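Local coordinates for B12-binding domain-containing protein (Kitasatospora setae, PDB 6WTE) that binds cobalamin and a [4Fe-4S] cluster and acts as a methyltransferase of the radical S-adenosylmethionine family, probably by a non-radical route, at residues Y20-D23 with V24-T27; P186-Q190 with V191-S195; R205-N209 with L210-R214. All blocks are in the same frame, centred on the assembly; numbering follows the deposited sequence.

Interaction 1 of 3, residues Y20-D23 with V24-T27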
loop_
_atom_site.group_PDB
_atom_site.type_symbol
_atom_site.label_atom_id
_atom_site.label_comp_id
_atom_site.label_asym_id
_atom_site.label_seq_id
_atom_site.Cartn_x
_atom_site.Cartn_y
_atom_site.Cartn_z
ATOM N N TYR A 20 -1.020 -3.611 10.404
ATOM C CA TYR A 20 -2.040 -4.653 10.374
ATOM C C TYR A 20 -1.434 -6.019 10.074
ATOM O O TYR A 20 -1.867 -7.039 10.631
ATOM C CB TYR A 20 -3.076 -4.255 9.317
ATOM C CG TYR A 20 -4.349 -5.057 9.229
ATOM C CD1 TYR A 20 -4.713 -5.985 10.202
ATOM C CD2 TYR A 20 -5.207 -4.865 8.151
ATOM C CE1 TYR A 20 -5.899 -6.699 10.090
ATOM C CE2 TYR A 20 -6.388 -5.567 8.037
ATOM C CZ TYR A 20 -6.732 -6.481 9.006
ATOM O OH TYR A 20 -7.918 -7.178 8.874
ATOM N N ALA A 21 -0.413 -6.049 9.211
ATOM C CA ALA A 21 0.271 -7.297 8.882
ATOM C C ALA A 21 0.652 -8.075 10.130
ATOM O O ALA A 21 0.483 -9.297 10.189
ATOM C CB ALA A 21 1.524 -7.004 8.057
ATOM N N LEU A 22 1.152 -7.378 11.151
ATOM C CA LEU A 22 1.630 -8.080 12.332
ATOM C C LEU A 22 0.481 -8.702 13.123
ATOM O O LEU A 22 0.663 -9.753 13.750
ATOM C CB LEU A 22 2.467 -7.130 13.198
ATOM C CG LEU A 22 3.735 -6.549 12.548
ATOM C CD1 LEU A 22 4.651 -5.903 13.591
ATOM C CD2 LEU A 22 4.511 -7.616 11.762
ATOM N N ASP A 23 -0.714 -8.100 13.086
ATOM C CA ASP A 23 -1.857 -8.739 13.732
ATOM C C ASP A 23 -2.250 -10.018 13.003
ATOM O O ASP A 23 -2.608 -11.018 13.641
ATOM C CB ASP A 23 -3.050 -7.780 13.802
ATOM C CG ASP A 23 -2.993 -6.835 14.998
ATOM O OD1 ASP A 23 -2.230 -7.089 15.962
ATOM O OD2 ASP A 23 -3.748 -5.837 14.992
ATOM N N VAL A 24 -2.202 -10.003 11.668
ATOM C CA VAL A 24 -2.480 -11.211 10.894
ATOM C C VAL A 24 -1.466 -12.298 11.234
ATOM O O VAL A 24 -1.828 -13.455 11.485
ATOM C CB VAL A 24 -2.470 -10.901 9.385
ATOM C CG1 VAL A 24 -2.807 -12.156 8.590
ATOM C CG2 VAL A 24 -3.449 -9.776 9.044
ATOM N N LEU A 25 -0.181 -11.939 11.242
ATOM C CA LEU A 25 0.865 -12.924 11.507
ATOM C C LEU A 25 0.807 -13.425 12.942
ATOM O O LEU A 25 1.025 -14.617 13.194
ATOM C CB LEU A 25 2.237 -12.320 11.210
ATOM C CG LEU A 25 2.475 -11.837 9.787
ATOM C CD1 LEU A 25 3.880 -11.239 9.691
ATOM C CD2 LEU A 25 2.312 -12.989 8.804
ATOM N N THR A 26 0.523 -12.530 13.893
ATOM C CA THR A 26 0.431 -12.937 15.292
ATOM C C THR A 26 -0.671 -13.970 15.481
ATOM O O THR A 26 -0.470 -14.994 16.138
ATOM C CB THR A 26 0.191 -11.720 16.187
ATOM O OG1 THR A 26 1.336 -10.854 16.147
ATOM C CG2 THR A 26 -0.096 -12.150 17.634
ATOM N N THR A 27 -1.843 -13.729 14.883
ATOM C CA THR A 27 -2.958 -14.660 15.045
ATOM C C THR A 27 -2.584 -16.054 14.561
ATOM O O THR A 27 -2.781 -17.046 15.272
ATOM C CB THR A 27 -4.186 -14.147 14.291
ATOM O OG1 THR A 27 -4.642 -12.937 14.904
ATOM C CG2 THR A 27 -5.311 -15.178 14.320
HETATM O O HOH W 1 0.089 -7.995 17.281
#
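Thr26 and Leu22 meet one turn apart on helix 20-31, and two bonds from the threonine grip the leucine carbonyl. OG1 of Thr26 donates to O of Leu22 at 2.7 Å, and N of Thr26 donates to the same oxygen at 2.8 Å. The two donors come from opposite faces of the carbonyl plane. The hydroxyl gets there because OG1 sits beside its own backbone N (chi1 -66°), folded back toward the preceding turn. Thr27 repeats the pattern: its N and its OG1 both donate to O of Asp23, again from opposite faces, and OG1 lies 3.1 Å from that oxygen. The Thr27 hydroxyl is also bonded to Arg198 N. This threonine side of the helix is the tight part.

The apolar pairs are looser. CE1 of Tyr20 and CG2 of Val24 are 4.1 Å apart, the methyl lying oblique to the ring. Leu22 CD2 and Leu25 CD1 are 4.2 Å apart. Tyr20, Ala21, Val24 and Leu25 also touch the bound cobalamin, while Leu22, Leu25 and Thr26 pack on strand 4-9. A water enters on the polar side, giving a bond of 2.8 Å to Asp23 OD1 and a weak one to Thr26 OG1. The other carboxylate oxygen, Asp23 OD2, forms a salt bridge with Arg199.

A valine in place of Thr26 would probably leave Leu22 O without its hydroxyl donor and cost the water its weaker anchor. The helix belongs to the beta-alpha-beta unit 4-9, 20-31, 35-40 of the B12-binding domain. Its chemistry is divided: apolar groups face the cofactor and the sheet, and the two threonine hydroxyls can be buried because the helix's own carbonyls accept from them.

Interaction 2 of 3, residues P186-Q190 with V191-S195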
loop_
_atom_site.group_PDB
_atom_site.type_symbol
_atom_site.label_atom_id
_atom_site.label_comp_id
_atom_site.label_asym_id
_atom_site.label_seq_id
_atom_site.Cartn_x
_atom_site.Cartn_y
_atom_site.Cartn_z
ATOM N N PRO A 186 -1.285 -16.534 -8.095
ATOM C CA PRO A 186 -2.533 -16.202 -7.378
ATOM C C PRO A 186 -2.331 -15.971 -5.890
ATOM O O PRO A 186 -2.954 -15.065 -5.319
ATOM C CB PRO A 186 -3.423 -17.425 -7.642
ATOM C CG PRO A 186 -2.886 -18.017 -8.928
ATOM C CD PRO A 186 -1.392 -17.806 -8.831
ATOM N N ARG A 187 -1.486 -16.778 -5.250
ATOM C CA ARG A 187 -1.126 -16.702 -3.833
ATOM C C ARG A 187 -2.302 -16.942 -2.894
ATOM O O ARG A 187 -2.178 -16.699 -1.683
ATOM C CB ARG A 187 -0.445 -15.361 -3.495
ATOM C CG ARG A 187 0.703 -15.031 -4.452
ATOM C CD ARG A 187 1.608 -13.895 -3.952
ATOM N NE ARG A 187 2.186 -13.207 -5.097
ATOM C CZ ARG A 187 3.193 -13.684 -5.824
ATOM N NH1 ARG A 187 3.759 -14.841 -5.501
ATOM N NH2 ARG A 187 3.630 -13.005 -6.877
ATOM N N VAL A 188 -3.427 -17.457 -3.403
ATOM C CA VAL A 188 -4.577 -17.729 -2.542
ATOM C C VAL A 188 -4.211 -18.731 -1.450
ATOM O O VAL A 188 -4.665 -18.612 -0.303
ATOM C CB VAL A 188 -5.772 -18.215 -3.384
ATOM C CG1 VAL A 188 -6.928 -18.640 -2.484
ATOM C CG2 VAL A 188 -6.218 -17.123 -4.339
ATOM N N TRP A 189 -3.376 -19.728 -1.779
ATOM C CA TRP A 189 -2.998 -20.733 -0.789
ATOM C C TRP A 189 -2.239 -20.131 0.383
ATOM O O TRP A 189 -2.164 -20.756 1.450
ATOM C CB TRP A 189 -2.153 -21.844 -1.434
ATOM C CG TRP A 189 -0.765 -21.432 -1.865
ATOM C CD1 TRP A 189 -0.386 -20.985 -3.099
ATOM C CD2 TRP A 189 0.425 -21.448 -1.063
ATOM N NE1 TRP A 189 0.965 -20.714 -3.114
ATOM C CE2 TRP A 189 1.483 -20.989 -1.875
ATOM C CE3 TRP A 189 0.696 -21.798 0.263
ATOM C CZ2 TRP A 189 2.789 -20.874 -1.405
ATOM C CZ3 TRP A 189 1.999 -21.681 0.729
ATOM C CH2 TRP A 189 3.026 -21.224 -0.102
ATOM N N GLN A 190 -1.667 -18.940 0.212
ATOM C CA GLN A 190 -0.903 -18.296 1.271
ATOM C C GLN A 190 -1.788 -17.578 2.282
ATOM O O GLN A 190 -1.297 -17.209 3.354
ATOM C CB GLN A 190 0.094 -17.300 0.666
ATOM C CG GLN A 190 1.065 -17.936 -0.348
ATOM C CD GLN A 190 1.988 -16.934 -1.017
ATOM O OE1 GLN A 190 2.397 -17.124 -2.167
ATOM N NE2 GLN A 190 2.348 -15.875 -0.295
ATOM N N VAL A 191 -3.071 -17.388 1.963
ATOM C CA VAL A 191 -3.976 -16.554 2.748
ATOM C C VAL A 191 -4.699 -17.405 3.787
ATOM O O VAL A 191 -5.260 -18.457 3.459
ATOM C CB VAL A 191 -4.994 -15.853 1.829
ATOM C CG1 VAL A 191 -5.980 -15.045 2.653
ATOM C CG2 VAL A 191 -4.279 -14.968 0.825
ATOM N N ASP A 192 -4.714 -16.934 5.034
ATOM C CA ASP A 192 -5.583 -17.504 6.061
ATOM C C ASP A 192 -6.979 -16.932 5.847
ATOM O O ASP A 192 -7.276 -15.808 6.255
ATOM C CB ASP A 192 -5.044 -17.191 7.455
ATOM C CG ASP A 192 -5.943 -17.697 8.574
ATOM O OD1 ASP A 192 -7.006 -18.311 8.312
ATOM O OD2 ASP A 192 -5.568 -17.474 9.743
ATOM N N GLN A 193 -7.839 -17.712 5.202
ATOM C CA GLN A 193 -9.195 -17.292 4.874
ATOM C C GLN A 193 -10.198 -17.610 5.971
ATOM O O GLN A 193 -11.382 -17.304 5.807
ATOM C CB GLN A 193 -9.649 -17.957 3.577
ATOM C CG GLN A 193 -8.752 -17.695 2.388
ATOM C CD GLN A 193 -9.172 -18.498 1.178
ATOM O OE1 GLN A 193 -8.550 -19.508 0.843
ATOM N NE2 GLN A 193 -10.243 -18.066 0.523
ATOM N N LEU A 194 -9.764 -18.213 7.076
ATOM C CA LEU A 194 -10.672 -18.699 8.104
ATOM C C LEU A 194 -10.656 -17.862 9.374
ATOM O O LEU A 194 -11.718 -17.545 9.914
ATOM C CB LEU A 194 -10.335 -20.158 8.455
ATOM C CG LEU A 194 -10.455 -21.176 7.322
ATOM C CD1 LEU A 194 -10.008 -22.553 7.781
ATOM C CD2 LEU A 194 -11.886 -21.222 6.815
ATOM N N SER A 195 -9.480 -17.499 9.873
ATOM C CA SER A 195 -9.391 -16.988 11.233
ATOM C C SER A 195 -9.908 -15.561 11.339
ATOM O O SER A 195 -9.874 -14.784 10.379
ATOM C CB SER A 195 -7.948 -17.019 11.738
ATOM O OG SER A 195 -7.337 -18.271 11.491
#
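Asp192 OD1 takes two backbone N-H groups, those of Leu194 and Ser195, each at 3.0 Å from it. Both arrive from the same face of the carboxylate. Leu194 N is on the anti side, and Ser195 N stands farther above the plane. CG of Asp192 lies anti to its own backbone N (chi1 177°), which carries the carboxylate toward these amides.

Upstream, Val191 N donates to Val188 O at 3.0 Å and closes the short 3-10 segment 188-190. The bond is nearly straight at the hydrogen, but the donor stands 56° above the Val188 carbonyl plane. The Val191 side chain turns back over the same turn, with CG2 3.7 Å from Arg187 O. Val188 CG1 lies 3.8 Å from Gln193 OE1, while Gln193 NE2 bonds to Gln246 O. On Trp189, CG of Gln190 sits over the centre of the ring, 3.4 Å above its plane. The amide of Gln190 bonds through NE2 to Pro128 O.

Glu130, a cobalamin-binding residue, accepts from Asp192 N, which ties the loop to the cofactor site. The stretch is thus a 3-10 turn followed by an Asx turn, in the loop between strand 174-175 and helix 209-214.

Interaction 3 of 3, residues R205-N209 with L210-R214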
loop_
_atom_site.group_PDB
_atom_site.type_symbol
_atom_site.label_atom_id
_atom_site.label_comp_id
_atom_site.label_asym_id
_atom_site.label_seq_id
_atom_site.Cartn_x
_atom_site.Cartn_y
_atom_site.Cartn_z
ATOM N N ARG A 205 3.761 -5.590 23.888
ATOM C CA ARG A 205 4.369 -6.458 22.877
ATOM C C ARG A 205 3.332 -7.081 21.946
ATOM O O ARG A 205 3.528 -8.179 21.417
ATOM C CB ARG A 205 5.240 -7.535 23.527
ATOM C CG ARG A 205 6.203 -6.939 24.542
ATOM C CD ARG A 205 7.468 -7.747 24.680
ATOM N NE ARG A 205 8.546 -6.947 25.260
ATOM C CZ ARG A 205 9.500 -7.429 26.051
ATOM N NH1 ARG A 205 9.514 -8.715 26.383
ATOM N NH2 ARG A 205 10.437 -6.617 26.524
ATOM N N LYS A 206 2.228 -6.371 21.738
ATOM C CA LYS A 206 1.284 -6.633 20.666
ATOM C C LYS A 206 0.965 -5.293 20.016
ATOM O O LYS A 206 1.114 -4.238 20.642
ATOM C CB LYS A 206 -0.008 -7.295 21.171
ATOM C CG LYS A 206 0.177 -8.636 21.857
ATOM C CD LYS A 206 0.653 -9.680 20.862
ATOM C CE LYS A 206 0.846 -11.022 21.533
ATOM N NZ LYS A 206 1.923 -10.972 22.550
ATOM N N VAL A 207 0.552 -5.330 18.745
ATOM C CA VAL A 207 0.159 -4.093 18.076
ATOM C C VAL A 207 -0.932 -3.414 18.896
ATOM O O VAL A 207 -1.931 -4.042 19.272
ATOM C CB VAL A 207 -0.308 -4.365 16.635
ATOM C CG1 VAL A 207 -0.831 -3.093 16.007
ATOM C CG2 VAL A 207 0.838 -4.917 15.782
ATOM N N ASP A 208 -0.728 -2.133 19.199
ATOM C CA ASP A 208 -1.645 -1.351 20.039
ATOM C C ASP A 208 -2.599 -0.585 19.127
ATOM O O ASP A 208 -2.343 0.559 18.747
ATOM C CB ASP A 208 -0.871 -0.407 20.948
ATOM C CG ASP A 208 -1.740 0.188 22.049
ATOM O OD1 ASP A 208 -2.983 0.190 21.903
ATOM O OD2 ASP A 208 -1.173 0.654 23.057
ATOM N N ASN A 209 -3.730 -1.210 18.805
ATOM C CA ASN A 209 -4.614 -0.635 17.797
ATOM C C ASN A 209 -5.255 0.665 18.264
ATOM O O ASN A 209 -5.383 1.608 17.473
ATOM C CB ASN A 209 -5.667 -1.658 17.385
ATOM C CG ASN A 209 -5.107 -2.693 16.423
ATOM O OD1 ASN A 209 -5.009 -2.438 15.226
ATOM N ND2 ASN A 209 -4.721 -3.854 16.945
ATOM N N LEU A 210 -5.652 0.750 19.539
ATOM C CA LEU A 210 -6.283 1.981 20.010
ATOM C C LEU A 210 -5.299 3.142 19.997
ATOM O O LEU A 210 -5.679 4.278 19.693
ATOM C CB LEU A 210 -6.863 1.783 21.411
ATOM C CG LEU A 210 -7.593 3.006 21.972
ATOM C CD1 LEU A 210 -8.838 3.339 21.128
ATOM C CD2 LEU A 210 -7.958 2.782 23.425
ATOM N N GLU A 211 -4.028 2.875 20.308
ATOM C CA GLU A 211 -3.019 3.931 20.251
ATOM C C GLU A 211 -2.951 4.551 18.861
ATOM O O GLU A 211 -2.936 5.778 18.716
ATOM C CB GLU A 211 -1.651 3.375 20.653
ATOM C CG GLU A 211 -0.551 4.428 20.715
ATOM C CD GLU A 211 -0.787 5.478 21.793
ATOM O OE1 GLU A 211 -1.519 5.197 22.768
ATOM O OE2 GLU A 211 -0.235 6.591 21.666
ATOM N N TYR A 212 -2.930 3.714 17.820
ATOM C CA TYR A 212 -2.942 4.244 16.459
ATOM C C TYR A 212 -4.229 5.003 16.175
ATOM O O TYR A 212 -4.207 6.060 15.535
ATOM C CB TYR A 212 -2.770 3.113 15.452
ATOM C CG TYR A 212 -1.337 2.680 15.285
ATOM C CD1 TYR A 212 -0.483 3.374 14.439
ATOM C CD2 TYR A 212 -0.840 1.583 15.975
ATOM C CE1 TYR A 212 0.831 2.982 14.275
ATOM C CE2 TYR A 212 0.479 1.183 15.820
ATOM C CZ TYR A 212 1.306 1.890 14.966
ATOM O OH TYR A 212 2.614 1.508 14.788
ATOM N N TYR A 213 -5.358 4.482 16.653
ATOM C CA TYR A 213 -6.638 5.132 16.383
ATOM C C TYR A 213 -6.691 6.518 17.010
ATOM O O TYR A 213 -7.172 7.471 16.389
ATOM C CB TYR A 213 -7.777 4.257 16.902
ATOM C CG TYR A 213 -9.158 4.753 16.550
ATOM C CD1 TYR A 213 -9.648 4.632 15.258
ATOM C CD2 TYR A 213 -9.978 5.327 17.515
ATOM C CE1 TYR A 213 -10.907 5.070 14.928
ATOM C CE2 TYR A 213 -11.255 5.770 17.196
ATOM C CZ TYR A 213 -11.708 5.637 15.900
ATOM O OH TYR A 213 -12.964 6.072 15.572
ATOM N N ARG A 214 -6.186 6.658 18.237
ATOM C CA ARG A 214 -6.185 7.957 18.898
ATOM C C ARG A 214 -5.231 8.942 18.241
ATOM O O ARG A 214 -5.392 10.155 18.413
ATOM C CB ARG A 214 -5.832 7.791 20.377
ATOM C CG ARG A 214 -6.903 7.068 21.177
ATOM C CD ARG A 214 -6.512 6.909 22.641
ATOM N NE ARG A 214 -6.229 8.192 23.282
ATOM C CZ ARG A 214 -5.030 8.554 23.727
ATOM N NH1 ARG A 214 -4.859 9.739 24.296
ATOM N NH2 ARG A 214 -3.999 7.725 23.610
#
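Asp208 caps the start of helix 209-214, a local contact where the loop after strand 174-175 runs into that helix. Asp208 OD1 accepts from Glu211 N at 3.3 Å, with an N-H...O angle of 160°. The amide stands well above the carboxylate plane, not within it. The carboxylate swings forward over the first turn because CG is anti to the backbone N (chi1 -167°). The same oxygen also accepts from Gly202 N, so a second part of the loop holds the cap in place.

The Asp208 carboxylate also lies against the Glu211 side chain. CG of Asp208 is 3.5 Å from CB of Glu211, and the two carboxylate planes are 61° apart. OD2 of Asp208 and OE1 of Glu211 stay 4.6 Å apart. This like-charge approach is probably eased by Arg215, which forms a salt bridge to OE2 of the glutamate.

Backbone bonds continue the turn. Tyr213 N donates to Asn209 O at 3.0 Å, and Tyr212 N makes a weak bond to Asp208 O. Asp208 O also meets the Tyr212 ring at its edge, near the ring plane, 3.3 Å from CD2. Val207 CG1 comes to 4.5 Å from Tyr212 CE2, oblique to the ring. The Tyr212 hydroxyl bonds to Asp40 at the end of strand 35-40, and that of Tyr213 bonds to Asp266 of strand 266-269.

The helix therefore starts with a classic aspartate N-cap, and its two tyrosines reach the sheet of the B12-binding domain and that of the radical SAM core.

Overall arrangement
Interaction 1 is wholly buried, while interactions 2 and 3 are only partly so. Interaction 1 lies inside one helix of the B12-binding domain and touches cobalamin. Interaction 2 lies in the long connection after strand 174-175, and interaction 3 where that connection enters helix 209-214; both pack against helix 20-31. Ser195 of interaction 2 meets Thr27. From interaction 3, Val207 packs on Leu22 and Asp23, and Asn209 ND2 probably bonds to Asp23 OD2. Interactions 2 and 3 do not touch each other; their centres are about 25 Å apart. Threonine hydroxyls bond to helix carbonyls in interaction 1, whereas aspartate carboxylates take backbone amides in the other two, at a turn and at a helix start.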